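Local coordinates for protein cystathionine beta-lyases/cystathionine gamma-synthases (Corynebacterium glutamicum, PDB 5X5H) that probably makes cystathionine from O-succinylhomoserine and cysteine for methionine biosynthesis, using pyridoxal 5'-phosphate as its cofactor, at residues K318-S323 and A377-A382. Residues are numbered along the deposited sequence; the frame is centred on the assembly and turned at random.
Sequences KKFCTS and ADVEQA
Gln381 and Ser323 make the direct polar link: NE2 of Gln381 donates to the backbone O of Ser323 over 2.9 Å, nearly straight at 165°, with the acceptor close to the amide plane. CG of Gln381 sits between the backbone N and the carbonyl carbon (chi1 72°), and the chain bends again at chi2. NE2 also donates to OD1 of Asp378, 3.0 Å away and approached from above the carboxylate plane. A water also bridges Gln381 and Ser323, giving one hydrogen to Ser323 O and one to Gln381 OE1. The Asp378 carboxylate in turn accepts from the backbone N atoms of Lys325, Leu326 and Ile327, which tie it to the chain just beyond Ser323.

Both helices, 313-323 and 372-384, belong to the C-terminal part of this fold-type I PLP enzyme, away from the cofactor; the N-to-C directions of the two segments differ by 133°, closer to antiparallel than parallel, and their axes approach to 9.6 Å.

Apolar packing centres on Ala382, whose CB lies 3.6 Å from Phe320 CE1 and 3.9 Å from Ser323 CB. The Phe320 ring brings CZ to 4.2 Å from Val379 CG1. Phe310, on a neighbouring strand, meets this ring too.

Within helix 313-323, Lys319 O accepts from Ser323 OG at 2.6 Å and from Thr322 OG1, on opposite faces of its carbonyl plane.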
# COMPACT_ATOMS: atom_id res chain seq x y z
N LYS A 318 24.86 12.79 26.00
CA LYS A 318 24.12 11.57 26.08
C LYS A 318 22.99 11.60 27.02
O LYS A 318 21.91 11.06 26.76
CB LYS A 318 25.03 10.36 26.35
CG LYS A 318 25.98 10.11 25.26
CD LYS A 318 26.84 8.89 25.66
CE LYS A 318 26.15 7.65 25.15
NZ LYS A 318 27.01 6.42 25.40
N LYS A 319 23.15 12.28 28.17
CA LYS A 319 22.05 12.41 29.12
C LYS A 319 20.87 13.27 28.50
O LYS A 319 19.67 12.98 28.77
CB LYS A 319 22.56 13.05 30.44
CG LYS A 319 21.52 13.22 31.52
CD LYS A 319 20.86 11.90 31.87
CE LYS A 319 19.89 11.92 33.07
NZ LYS A 319 20.18 12.87 34.21
N PHE A 320 21.29 14.31 27.74
CA PHE A 320 20.26 15.15 27.05
C PHE A 320 19.47 14.23 26.09
O PHE A 320 18.24 14.30 26.08
CB PHE A 320 20.87 16.26 26.35
CG PHE A 320 19.86 17.17 25.68
CD1 PHE A 320 19.12 18.09 26.41
CD2 PHE A 320 19.68 17.05 24.33
CE1 PHE A 320 18.24 18.99 25.74
CE2 PHE A 320 18.78 17.90 23.67
CZ PHE A 320 18.03 18.84 24.37
N CYS A 321 20.20 13.39 25.39
CA CYS A 321 19.57 12.44 24.48
C CYS A 321 18.54 11.54 25.13
O CYS A 321 17.50 11.21 24.47
CB CYS A 321 20.61 11.65 23.67
SG CYS A 321 21.45 12.51 22.44
N THR A 322 18.74 11.09 26.35
CA THR A 322 17.81 10.21 27.01
C THR A 322 16.80 10.90 27.94
O THR A 322 15.92 10.26 28.55
CB THR A 322 18.52 9.10 27.84
OG1 THR A 322 19.30 9.77 28.85
CG2 THR A 322 19.47 8.31 26.95
N SER A 323 16.82 12.24 27.99
CA SER A 323 15.96 13.01 28.87
C SER A 323 14.72 13.62 28.20
O SER A 323 13.78 14.04 28.86
CB SER A 323 16.71 14.13 29.51
OG SER A 323 17.70 13.57 30.36
N ALA A 377 9.21 23.37 26.04
CA ALA A 377 9.06 22.76 27.36
C ALA A 377 9.87 21.51 27.48
O ALA A 377 10.52 21.17 28.52
CB ALA A 377 7.61 22.53 27.70
N ASP A 378 9.91 20.71 26.41
CA ASP A 378 10.67 19.46 26.43
C ASP A 378 12.15 19.70 26.47
O ASP A 378 12.89 19.03 27.28
CB ASP A 378 10.32 18.58 25.21
CG ASP A 378 10.80 17.18 25.33
OD1 ASP A 378 10.73 16.57 26.44
OD2 ASP A 378 11.20 16.57 24.27
N VAL A 379 12.66 20.63 25.68
CA VAL A 379 14.07 21.01 25.73
C VAL A 379 14.42 21.56 27.10
O VAL A 379 15.48 21.19 27.62
CB VAL A 379 14.46 22.02 24.60
CG1 VAL A 379 15.90 22.49 24.73
CG2 VAL A 379 14.23 21.38 23.23
N GLU A 380 13.64 22.46 27.62
CA GLU A 380 13.90 23.07 28.97
C GLU A 380 13.95 22.01 30.03
O GLU A 380 15.01 21.97 30.80
CB GLU A 380 12.91 24.16 29.28
CG GLU A 380 13.13 24.86 30.62
CD GLU A 380 12.09 25.96 30.90
OE1 GLU A 380 10.92 25.83 30.44
OE2 GLU A 380 12.40 26.86 31.67
N GLN A 381 13.02 21.10 30.15
CA GLN A 381 13.05 20.05 31.16
C GLN A 381 14.22 19.11 30.98
O GLN A 381 14.89 18.69 31.97
CB GLN A 381 11.70 19.35 31.32
CG GLN A 381 11.35 18.42 30.12
CD GLN A 381 11.97 17.10 30.18
OE1 GLN A 381 12.27 16.59 31.28
NE2 GLN A 381 12.20 16.44 29.02
N ALA A 382 14.62 18.85 29.74
CA ALA A 382 15.74 17.97 29.52
C ALA A 382 17.03 18.63 29.95
O ALA A 382 17.89 17.97 30.59
CB ALA A 382 15.83 17.58 28.04
O HOH W 1 14.04 14.46 31.87